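Local coordinates for protein H subunit of photosynthetic reaction center complex (Rhodopseudomonas palustris, PDB 6Z5S) that forms the H subunit of the photosynthetic reaction centre, anchored by one membrane helix and probably supporting electron and proton transfer to the secondary quinone, at residues T62-L65 with A69-T72; D117-E120 with L126-I129; E165-R170 with D225-L230; V193-I198 with V207-G212. One frame throughout, in Å; residues are numbered along the deposited sequence.

Interaction 1: T62-L65 with A69-T72; sequences TYLL and ATKT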
loop_
_atom_site.group_PDB
_atom_site.type_symbol
_atom_site.label_atom_id
_atom_site.label_comp_id
_atom_site.label_asym_id
_atom_site.label_seq_id
_atom_site.Cartn_x
_atom_site.Cartn_y
_atom_site.Cartn_z
ATOM N N THR D 62 -16.449 -16.241 20.329
ATOM C CA THR D 62 -16.180 -16.195 21.754
ATOM C C THR D 62 -14.715 -15.866 21.993
ATOM O O THR D 62 -13.833 -16.642 21.620
ATOM C CB THR D 62 -16.545 -17.529 22.389
ATOM O OG1 THR D 62 -17.796 -17.968 21.855
ATOM C CG2 THR D 62 -16.688 -17.372 23.852
ATOM N N TYR D 63 -14.464 -14.718 22.604
ATOM C CA TYR D 63 -13.132 -14.299 22.987
ATOM C C TYR D 63 -12.891 -14.633 24.446
ATOM O O TYR D 63 -13.785 -14.495 25.285
ATOM C CB TYR D 63 -12.963 -12.798 22.777
ATOM C CG TYR D 63 -13.046 -12.375 21.344
ATOM C CD1 TYR D 63 -11.938 -12.436 20.526
ATOM C CD2 TYR D 63 -14.230 -11.914 20.806
ATOM C CE1 TYR D 63 -12.003 -12.052 19.216
ATOM C CE2 TYR D 63 -14.306 -11.528 19.495
ATOM C CZ TYR D 63 -13.188 -11.598 18.704
ATOM O OH TYR D 63 -13.254 -11.214 17.390
ATOM N N LEU D 64 -11.673 -15.053 24.745
ATOM C CA LEU D 64 -11.241 -15.314 26.105
ATOM C C LEU D 64 -10.524 -14.085 26.639
ATOM O O LEU D 64 -9.634 -13.549 25.977
ATOM C CB LEU D 64 -10.320 -16.529 26.147
ATOM C CG LEU D 64 -9.726 -16.892 27.499
ATOM C CD1 LEU D 64 -10.794 -17.468 28.403
ATOM C CD2 LEU D 64 -8.595 -17.876 27.311
ATOM N N LEU D 65 -10.912 -13.638 27.825
ATOM C CA LEU D 65 -10.278 -12.488 28.444
ATOM C C LEU D 65 -9.279 -12.962 29.495
ATOM O O LEU D 65 -9.163 -14.152 29.785
ATOM C CB LEU D 65 -11.331 -11.556 29.034
ATOM C CG LEU D 65 -12.501 -11.282 28.093
ATOM C CD1 LEU D 65 -13.457 -10.303 28.717
ATOM C CD2 LEU D 65 -12.007 -10.760 26.770
ATOM N N ALA D 69 -12.358 -14.589 32.144
ATOM C CA ALA D 69 -13.654 -14.140 31.671
ATOM C C ALA D 69 -13.799 -14.441 30.185
ATOM O O ALA D 69 -12.911 -14.999 29.539
ATOM C CB ALA D 69 -13.831 -12.652 31.953
ATOM N N THR D 70 -14.941 -14.058 29.631
ATOM C CA THR D 70 -15.293 -14.464 28.281
ATOM C C THR D 70 -16.283 -13.472 27.702
ATOM O O THR D 70 -17.237 -13.084 28.378
ATOM C CB THR D 70 -15.881 -15.872 28.294
ATOM O OG1 THR D 70 -14.857 -16.813 28.630
ATOM C CG2 THR D 70 -16.459 -16.212 26.978
ATOM N N LYS D 71 -16.054 -13.062 26.460
ATOM C CA LYS D 71 -16.934 -12.123 25.783
ATOM C C LYS D 71 -17.356 -12.704 24.447
ATOM O O LYS D 71 -16.507 -13.071 23.637
ATOM C CB LYS D 71 -16.250 -10.781 25.566
ATOM C CG LYS D 71 -17.116 -9.783 24.843
ATOM C CD LYS D 71 -18.203 -9.261 25.752
ATOM C CE LYS D 71 -18.968 -8.128 25.103
ATOM N NZ LYS D 71 -19.742 -8.590 23.928
ATOM N N THR D 72 -18.654 -12.781 24.207
ATOM C CA THR D 72 -19.167 -13.283 22.942
ATOM C C THR D 72 -19.688 -12.120 22.114
ATOM O O THR D 72 -20.574 -11.389 22.559
ATOM C CB THR D 72 -20.266 -14.315 23.159
ATOM O OG1 THR D 72 -19.713 -15.462 23.805
ATOM C CG2 THR D 72 -20.837 -14.733 21.839
#

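Interaction 2: D117-E120 with L126-I129; sequences DVPE and LPII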
loop_
_atom_site.group_PDB
_atom_site.type_symbol
_atom_site.label_atom_id
_atom_site.label_comp_id
_atom_site.label_asym_id
_atom_site.label_seq_id
_atom_site.Cartn_x
_atom_site.Cartn_y
_atom_site.Cartn_z
ATOM N N ASP D 117 -20.109 -1.162 32.562
ATOM C CA ASP D 117 -19.884 -0.115 33.555
ATOM C C ASP D 117 -18.739 -0.537 34.473
ATOM O O ASP D 117 -18.900 -0.789 35.667
ATOM C CB ASP D 117 -21.160 0.177 34.329
ATOM C CG ASP D 117 -21.179 1.576 34.900
ATOM O OD1 ASP D 117 -22.252 2.031 35.344
ATOM O OD2 ASP D 117 -20.113 2.226 34.905
ATOM N N VAL D 118 -17.557 -0.606 33.874
ATOM C CA VAL D 118 -16.340 -1.014 34.565
ATOM C C VAL D 118 -15.168 -0.434 33.785
ATOM O O VAL D 118 -15.236 -0.340 32.552
ATOM C CB VAL D 118 -16.259 -2.544 34.688
ATOM C CG1 VAL D 118 -16.003 -3.187 33.335
ATOM C CG2 VAL D 118 -15.201 -2.949 35.687
ATOM N N PRO D 119 -14.102 0.004 34.446
ATOM C CA PRO D 119 -12.970 0.578 33.713
ATOM C C PRO D 119 -12.168 -0.485 32.983
ATOM O O PRO D 119 -12.299 -1.683 33.226
ATOM C CB PRO D 119 -12.137 1.237 34.816
ATOM C CG PRO D 119 -12.539 0.541 36.054
ATOM C CD PRO D 119 -13.984 0.238 35.890
ATOM N N GLU D 120 -11.328 -0.019 32.063
ATOM C CA GLU D 120 -10.376 -0.892 31.393
ATOM C C GLU D 120 -9.211 -1.177 32.327
ATOM O O GLU D 120 -8.630 -0.255 32.901
ATOM C CB GLU D 120 -9.863 -0.252 30.109
ATOM C CG GLU D 120 -10.935 0.239 29.177
ATOM C CD GLU D 120 -10.375 0.635 27.826
ATOM O OE1 GLU D 120 -9.364 0.034 27.406
ATOM O OE2 GLU D 120 -10.944 1.542 27.185
ATOM N N LEU D 126 -5.444 -2.997 36.822
ATOM C CA LEU D 126 -5.745 -1.694 37.385
ATOM C C LEU D 126 -6.284 -0.790 36.293
ATOM O O LEU D 126 -5.916 -0.938 35.126
ATOM C CB LEU D 126 -4.496 -1.060 38.008
ATOM C CG LEU D 126 -3.890 -1.838 39.169
ATOM C CD1 LEU D 126 -2.605 -1.179 39.626
ATOM C CD2 LEU D 126 -4.878 -1.951 40.312
ATOM N N PRO D 127 -7.159 0.149 36.635
ATOM C CA PRO D 127 -7.664 1.082 35.622
ATOM C C PRO D 127 -6.523 1.817 34.938
ATOM O O PRO D 127 -5.585 2.282 35.586
ATOM C CB PRO D 127 -8.551 2.029 36.431
ATOM C CG PRO D 127 -8.970 1.222 37.601
ATOM C CD PRO D 127 -7.804 0.353 37.940
ATOM N N ILE D 128 -6.607 1.913 33.615
ATOM C CA ILE D 128 -5.553 2.567 32.854
ATOM C C ILE D 128 -5.782 4.068 32.731
ATOM O O ILE D 128 -4.819 4.828 32.609
ATOM C CB ILE D 128 -5.412 1.925 31.468
ATOM C CG1 ILE D 128 -6.718 2.031 30.693
ATOM C CG2 ILE D 128 -5.010 0.480 31.598
ATOM C CD1 ILE D 128 -6.646 1.447 29.315
ATOM N N ILE D 129 -7.032 4.518 32.748
ATOM C CA ILE D 129 -7.340 5.940 32.679
ATOM C C ILE D 129 -7.509 6.421 34.113
ATOM O O ILE D 129 -8.504 6.121 34.769
ATOM C CB ILE D 129 -8.584 6.212 31.837
ATOM C CG1 ILE D 129 -8.412 5.621 30.442
ATOM C CG2 ILE D 129 -8.839 7.700 31.751
ATOM C CD1 ILE D 129 -9.458 6.068 29.465
#

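Interaction 3: E165-R170 with D225-L230; sequences EVWVDR and DQVSKL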
loop_
_atom_site.group_PDB
_atom_site.type_symbol
_atom_site.label_atom_id
_atom_site.label_comp_id
_atom_site.label_asym_id
_atom_site.label_seq_id
_atom_site.Cartn_x
_atom_site.Cartn_y
_atom_site.Cartn_z
ATOM N N GLU D 165 -7.434 18.683 37.098
ATOM C CA GLU D 165 -6.551 17.533 37.019
ATOM C C GLU D 165 -6.544 17.001 35.598
ATOM O O GLU D 165 -7.523 17.136 34.863
ATOM C CB GLU D 165 -6.982 16.439 37.999
ATOM C CG GLU D 165 -5.976 15.320 38.174
ATOM C CD GLU D 165 -4.668 15.798 38.767
ATOM O OE1 GLU D 165 -4.663 16.842 39.452
ATOM O OE2 GLU D 165 -3.639 15.127 38.551
ATOM N N VAL D 166 -5.425 16.398 35.218
ATOM C CA VAL D 166 -5.258 15.787 33.908
ATOM C C VAL D 166 -5.322 14.279 34.088
ATOM O O VAL D 166 -4.528 13.703 34.839
ATOM C CB VAL D 166 -3.935 16.209 33.255
ATOM C CG1 VAL D 166 -3.736 15.479 31.945
ATOM C CG2 VAL D 166 -3.922 17.703 33.040
ATOM N N TRP D 167 -6.269 13.643 33.412
ATOM C CA TRP D 167 -6.391 12.195 33.435
ATOM C C TRP D 167 -5.573 11.609 32.297
ATOM O O TRP D 167 -5.665 12.072 31.157
ATOM C CB TRP D 167 -7.849 11.768 33.307
ATOM C CG TRP D 167 -8.672 12.074 34.499
ATOM C CD1 TRP D 167 -8.789 13.273 35.128
ATOM C CD2 TRP D 167 -9.509 11.166 35.210
ATOM N NE1 TRP D 167 -9.643 13.168 36.191
ATOM C CE2 TRP D 167 -10.102 11.882 36.261
ATOM C CE3 TRP D 167 -9.812 9.814 35.061
ATOM C CZ2 TRP D 167 -10.981 11.295 37.155
ATOM C CZ3 TRP D 167 -10.681 9.234 35.948
ATOM C CH2 TRP D 167 -11.258 9.970 36.982
ATOM N N VAL D 168 -4.778 10.592 32.605
ATOM C CA VAL D 168 -3.861 10.016 31.638
ATOM C C VAL D 168 -4.098 8.519 31.530
ATOM O O VAL D 168 -4.673 7.882 32.417
ATOM C CB VAL D 168 -2.390 10.296 31.997
ATOM C CG1 VAL D 168 -2.165 11.781 32.135
ATOM C CG2 VAL D 168 -2.021 9.583 33.272
ATOM N N ASP D 169 -3.634 7.968 30.416
ATOM C CA ASP D 169 -3.680 6.543 30.142
ATOM C C ASP D 169 -2.334 5.936 30.508
ATOM O O ASP D 169 -1.290 6.425 30.069
ATOM C CB ASP D 169 -3.995 6.296 28.666
ATOM C CG ASP D 169 -4.264 4.839 28.352
ATOM O OD1 ASP D 169 -3.850 3.959 29.131
ATOM O OD2 ASP D 169 -4.899 4.569 27.312
ATOM N N ARG D 170 -2.356 4.886 31.318
ATOM C CA ARG D 170 -1.127 4.196 31.671
ATOM C C ARG D 170 -0.753 3.182 30.598
ATOM O O ARG D 170 -1.610 2.645 29.893
ATOM C CB ARG D 170 -1.271 3.494 33.016
ATOM C CG ARG D 170 -1.675 4.394 34.154
ATOM C CD ARG D 170 -1.638 3.641 35.469
ATOM N NE ARG D 170 -2.443 2.427 35.426
ATOM C CZ ARG D 170 -1.947 1.203 35.279
ATOM N NH1 ARG D 170 -2.758 0.157 35.245
ATOM N NH2 ARG D 170 -0.640 1.027 35.159
ATOM N N ASP D 225 -11.451 8.407 41.145
ATOM C CA ASP D 225 -10.128 8.214 40.570
ATOM C C ASP D 225 -10.123 7.151 39.482
ATOM O O ASP D 225 -9.056 6.667 39.098
ATOM C CB ASP D 225 -9.121 7.857 41.660
ATOM C CG ASP D 225 -8.897 8.991 42.631
ATOM O OD1 ASP D 225 -9.087 10.160 42.236
ATOM O OD2 ASP D 225 -8.526 8.714 43.789
ATOM N N GLN D 226 -11.291 6.773 38.978
ATOM C CA GLN D 226 -11.362 5.841 37.870
ATOM C C GLN D 226 -12.659 6.082 37.120
ATOM O O GLN D 226 -13.664 6.493 37.702
ATOM C CB GLN D 226 -11.263 4.390 38.345
ATOM C CG GLN D 226 -12.544 3.833 38.908
ATOM C CD GLN D 226 -12.345 2.484 39.551
ATOM O OE1 GLN D 226 -11.285 2.200 40.099
ATOM N NE2 GLN D 226 -13.365 1.643 39.489
ATOM N N VAL D 227 -12.622 5.834 35.820
ATOM C CA VAL D 227 -13.759 6.061 34.942
ATOM C C VAL D 227 -14.038 4.780 34.173
ATOM O O VAL D 227 -13.113 4.119 33.690
ATOM C CB VAL D 227 -13.503 7.253 33.993
ATOM C CG1 VAL D 227 -12.279 7.011 33.136
ATOM C CG2 VAL D 227 -14.715 7.517 33.126
ATOM N N SER D 228 -15.309 4.412 34.088
ATOM C CA SER D 228 -15.713 3.198 33.403
ATOM C C SER D 228 -15.904 3.462 31.914
ATOM O O SER D 228 -16.013 4.602 31.466
ATOM C CB SER D 228 -16.997 2.647 34.011
ATOM O OG SER D 228 -18.115 3.389 33.572
ATOM N N LYS D 229 -15.947 2.378 31.139
ATOM C CA LYS D 229 -16.176 2.505 29.705
ATOM C C LYS D 229 -17.516 3.166 29.418
ATOM O O LYS D 229 -17.642 3.954 28.471
ATOM C CB LYS D 229 -16.106 1.130 29.048
ATOM C CG LYS D 229 -14.696 0.627 28.828
ATOM C CD LYS D 229 -14.686 -0.815 28.375
ATOM C CE LYS D 229 -14.743 -1.761 29.551
ATOM N NZ LYS D 229 -14.724 -3.175 29.103
ATOM N N LEU D 230 -18.527 2.860 30.230
ATOM C CA LEU D 230 -19.843 3.450 30.030
ATOM C C LEU D 230 -19.796 4.957 30.224
ATOM O O LEU D 230 -20.349 5.717 29.423
ATOM C CB LEU D 230 -20.846 2.815 30.984
ATOM C CG LEU D 230 -22.291 3.239 30.766
ATOM C CD1 LEU D 230 -22.698 2.976 29.337
ATOM C CD2 LEU D 230 -23.195 2.501 31.719
#

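Interaction 4: V193-I198 with V207-G212; sequences VPFALI and VDAIRG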
loop_
_atom_site.group_PDB
_atom_site.type_symbol
_atom_site.label_atom_id
_atom_site.label_comp_id
_atom_site.label_asym_id
_atom_site.label_seq_id
_atom_site.Cartn_x
_atom_site.Cartn_y
_atom_site.Cartn_z
ATOM N N VAL D 193 -9.812 15.228 25.843
ATOM C CA VAL D 193 -8.787 16.095 25.262
ATOM C C VAL D 193 -9.071 16.439 23.805
ATOM O O VAL D 193 -8.943 17.618 23.439
ATOM C CB VAL D 193 -7.393 15.466 25.457
ATOM C CG1 VAL D 193 -6.352 16.236 24.679
ATOM C CG2 VAL D 193 -7.035 15.431 26.926
ATOM N N PRO D 194 -9.455 15.499 22.933
ATOM C CA PRO D 194 -9.720 15.880 21.538
ATOM C C PRO D 194 -10.831 16.898 21.379
ATOM O O PRO D 194 -10.905 17.551 20.334
ATOM C CB PRO D 194 -10.086 14.548 20.876
ATOM C CG PRO D 194 -9.428 13.533 21.706
ATOM C CD PRO D 194 -9.532 14.038 23.103
ATOM N N PHE D 195 -11.694 17.057 22.371
ATOM C CA PHE D 195 -12.762 18.039 22.313
ATOM C C PHE D 195 -12.348 19.380 22.891
ATOM O O PHE D 195 -13.199 20.256 23.063
ATOM C CB PHE D 195 -13.996 17.522 23.047
ATOM C CG PHE D 195 -14.835 16.588 22.236
ATOM C CD1 PHE D 195 -15.621 17.065 21.208
ATOM C CD2 PHE D 195 -14.842 15.236 22.504
ATOM C CE1 PHE D 195 -16.394 16.215 20.466
ATOM C CE2 PHE D 195 -15.616 14.380 21.762
ATOM C CZ PHE D 195 -16.394 14.872 20.743
ATOM N N ALA D 196 -11.072 19.561 23.200
ATOM C CA ALA D 196 -10.596 20.791 23.805
ATOM C C ALA D 196 -9.377 21.296 23.054
ATOM O O ALA D 196 -8.577 20.514 22.536
ATOM C CB ALA D 196 -10.249 20.595 25.281
ATOM N N LEU D 197 -9.245 22.614 22.999
ATOM C CA LEU D 197 -8.075 23.263 22.421
ATOM C C LEU D 197 -7.197 23.722 23.579
ATOM O O LEU D 197 -7.280 24.865 24.030
ATOM C CB LEU D 197 -8.463 24.424 21.519
ATOM C CG LEU D 197 -8.727 24.057 20.060
ATOM C CD1 LEU D 197 -7.471 23.454 19.458
ATOM C CD2 LEU D 197 -9.907 23.110 19.912
ATOM N N ILE D 198 -6.358 22.813 24.066
ATOM C CA ILE D 198 -5.432 23.135 25.159
ATOM C C ILE D 198 -4.170 23.680 24.502
ATOM O O ILE D 198 -3.170 22.992 24.288
ATOM C CB ILE D 198 -5.182 21.940 26.085
ATOM C CG1 ILE D 198 -4.228 22.357 27.202
ATOM C CG2 ILE D 198 -4.710 20.712 25.313
ATOM C CD1 ILE D 198 -4.741 23.519 28.006
ATOM N N VAL D 207 -13.420 25.120 24.591
ATOM C CA VAL D 207 -14.196 24.023 24.033
ATOM C C VAL D 207 -15.341 24.630 23.241
ATOM O O VAL D 207 -16.188 25.331 23.805
ATOM C CB VAL D 207 -14.723 23.086 25.125
ATOM C CG1 VAL D 207 -15.778 22.160 24.557
ATOM C CG2 VAL D 207 -13.584 22.296 25.712
ATOM N N ASP D 208 -15.372 24.358 21.943
ATOM C CA ASP D 208 -16.372 24.934 21.061
ATOM C C ASP D 208 -17.558 24.017 20.815
ATOM O O ASP D 208 -18.467 24.394 20.072
ATOM C CB ASP D 208 -15.735 25.308 19.729
ATOM C CG ASP D 208 -14.882 24.200 19.176
ATOM O OD1 ASP D 208 -13.887 23.844 19.837
ATOM O OD2 ASP D 208 -15.210 23.678 18.091
ATOM N N ALA D 209 -17.579 22.826 21.411
ATOM C CA ALA D 209 -18.684 21.907 21.175
ATOM C C ALA D 209 -19.933 22.337 21.930
ATOM O O ALA D 209 -21.013 22.449 21.346
ATOM C CB ALA D 209 -18.279 20.488 21.565
ATOM N N ILE D 210 -19.804 22.584 23.227
ATOM C CA ILE D 210 -20.905 23.066 24.044
ATOM C C ILE D 210 -20.552 24.459 24.537
ATOM O O ILE D 210 -19.417 24.915 24.413
ATOM C CB ILE D 210 -21.206 22.130 25.223
ATOM C CG1 ILE D 210 -20.089 22.213 26.259
ATOM C CG2 ILE D 210 -21.350 20.706 24.734
ATOM C CD1 ILE D 210 -20.217 21.211 27.366
ATOM N N ARG D 211 -21.543 25.133 25.104
ATOM C CA ARG D 211 -21.320 26.463 25.638
ATOM C C ARG D 211 -21.003 26.382 27.128
ATOM O O ARG D 211 -20.945 25.303 27.719
ATOM C CB ARG D 211 -22.523 27.355 25.370
ATOM C CG ARG D 211 -23.828 26.800 25.858
ATOM C CD ARG D 211 -24.935 27.812 25.674
ATOM N NE ARG D 211 -26.119 27.437 26.431
ATOM C CZ ARG D 211 -27.131 26.744 25.927
ATOM N NH1 ARG D 211 -28.172 26.441 26.687
ATOM N NH2 ARG D 211 -27.101 26.358 24.659
ATOM N N GLY D 212 -20.817 27.548 27.745
ATOM C CA GLY D 212 -20.207 27.592 29.065
ATOM C C GLY D 212 -21.029 26.922 30.148
ATOM O O GLY D 212 -20.481 26.234 31.012
#

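Interaction 1: T62-L65 with A69-T72
Y63 and K71 grip each other through both of their peptide groups: Y63 N reaches K71 O at 2.8 Å and K71 N reaches Y63 O at 2.9 Å, the mark of an antiparallel hydrogen-bonded pair. A third bond, from L65 N to A69 O at 3.0 Å, continues the ladder past the end of the strand; here the donor sits above the carbonyl plane rather than on a lone pair, as the chains bend into the turn. The T70 alpha carbon adds a C-H contact to Y63 O.

Side chains sort onto two faces. T62, L64, T70 and T72 share one. With its methyl anti to the backbone N, T62 sends CG2 diagonally across to T70 CG2, and the same methyl lies 3.6 Å from T72 OG1. Threonine suits these places because its branched CB favours extended backbone and its hydroxyl suits a face partly open to solvent. L64 CD1 approaches A69 O. Near the turn, L65 lays CB and CD1 over the A69 methyl, CB to CB 4.0 Å.

On the other face Y63 sets its ring anti to the carbonyl carbon (chi1 -65°), bringing the ring edge near K71 O. Its hydroxyl bonds to an acidic side chain of another protein chain, while K71 NZ bonds to S75 OG. L64 also makes backbone hydrogen bonds to a further protein chain, so two neighbouring chains meet the hairpin, one at Y63 OH and one at the L64 backbone. Strands 61-64 and 70-73, joined by a short connection, make a two-stranded antiparallel beta hairpin.

Interaction 2: D117-E120 with L126-I129
E120 and I128 are joined by one backbone hydrogen bond, I128 N to E120 O at 3.1 Å, with the donor nearly along the C=O axis but the N-H itself somewhat bent (144°). The same oxygen also receives the alpha C-H of P127, whose CA lies 3.2 Å from E120 O. A proline has no N-H to offer, so at P127 this weaker contact accompanies the true bond from the next residue.

Apolar contacts flank the bond. The rings of P119 and P127 lie side by side, pointing the same way, with CG to CG 3.9 Å and CB to CB 4.0 Å; two rigid rings of this kind suit chain that has no regular secondary structure. I128 places CG1 between its own backbone N and carbonyl carbon (chi1 59°), which brings CD1 across the aliphatic root of E120, 3.7 Å from E120 CB. The methyl also comes within 3.6 Å of E120 OE1, a contact of packing alone.

Charge enters from outside the pair. E120 stretches beyond CG in an extended chain, and its OE2 forms a salt bridge with a basic side chain of another protein chain, giving this buried carboxylate a partner of opposite charge.

Both segments lie in the loop that leads to strand 129-131. On one side D117 OD2 bonds to S228 OG and E120 rests on K229, at the start of helix 229-245; on the other, P127 O accepts a bond from R170 NE, just past strand 161-169. The loop thus bridges helix and sheet.

Interaction 3: E165-R170 with D225-L230
W167 meets D225, Q226 and V227 with the far corner of its indole. The side chain starts on strand 161-169 with CB directed toward the 225-230 segment, and a first torsion of -70° sets CG beside the backbone N, from where the ring system reaches outward. The pyrrole part makes no close approach to this segment; its NE1 gives a weak hydrogen bond to E179 OE1 on the adjacent strand 174-182, which gives the polar atom of the ring a partner, if a weak one.

Contact begins at CZ3. In the ring plane and at its edge lies the carbonyl carbon of Q226, 3.9 Å from W167 CZ3, with V227 N at the same edge. CG1 of V227 also stands 3.9 Å from W167 CZ3. At CH2 the indole ends against the D225-Q226 peptide, CH2 to Q226 N 3.8 Å, the backbone lying obliquely to the ring.

P131 and L190 also touch the indole, while the carboxylate of D225 forms a salt bridge with R133. The meeting of W167 with this segment is therefore one of van der Waals contact, a broad aromatic corner set against peptide groups and one methyl of a branched valine. Such packing depends on shape: a large flat side chain spans the distance from sheet to chain, and the indole N-H and the D225 carboxylate find their partners outside the contact.

Interaction 4: V193-I198 with V207-G212
Two loops of the PRC-barrel region meet here, one following strand 188-192 and the other following strand 205-206, with F195 and A196 of the first against V207 and A209 of the second. The first loop opens with a 3-10 turn, closed by the bond from A196 N to V193 O at 2.9 Å. That turn presents F195 O to the isopropyl group of V207, whose two methyls straddle the oxygen: CG2 lies 3.4 Å and CG1 3.5 Å from F195 O. V207 CG2, which stands beside its own backbone N, also touches A196 CB at 3.8 Å. The small alanine is consistent with the close approach of the two backbones, the alpha carbons of A196 and V207 being 4.8 Å apart.

Further out, the A209 methyl points toward the first loop and approaches F195 CD1 at 4.3 Å, obliquely to the ring. L197 slants past D208, its CD2 methyl 4.0 Å from D208 OD1; the carboxylate belongs to an exposed residue, as suits a charge at the edge of an apolar patch.

Backbone bonds outside the pair set the positions: L197 is bonded to S206, and V207 to V153. L191 of strand 188-192 packs on both A196 and V207, extending the apolar cluster to that strand, while a basic side chain of another protein chain packs on F195. Alanine, valine and phenylalanine thus pack where loop follows strand, joining two loops of the beta-rich PRC-barrel domain of the H subunit.

Overall arrangement
Along the chain, interactions 1, 2 and 3 open in turn, and interaction 4 is nested within the loop that interaction 3 closes. Interaction 1 stands apart as a surface hairpin, its centre about 17 Å from that of interaction 2 and about 36 Å from that of interaction 4, on the opposite side of the chain's centre. Interactions 2 and 3, with centres about 7 Å apart, touch directly: I128 O and R170 N probably share a hydrogen bond, knitting the 126-129 loop to the end of strand 161-169. The centres of interactions 3 and 4 are about 18 Å apart. The chain thus joins a hairpin bound to other subunits with a globular domain built of sheet, loops and helix 229-245.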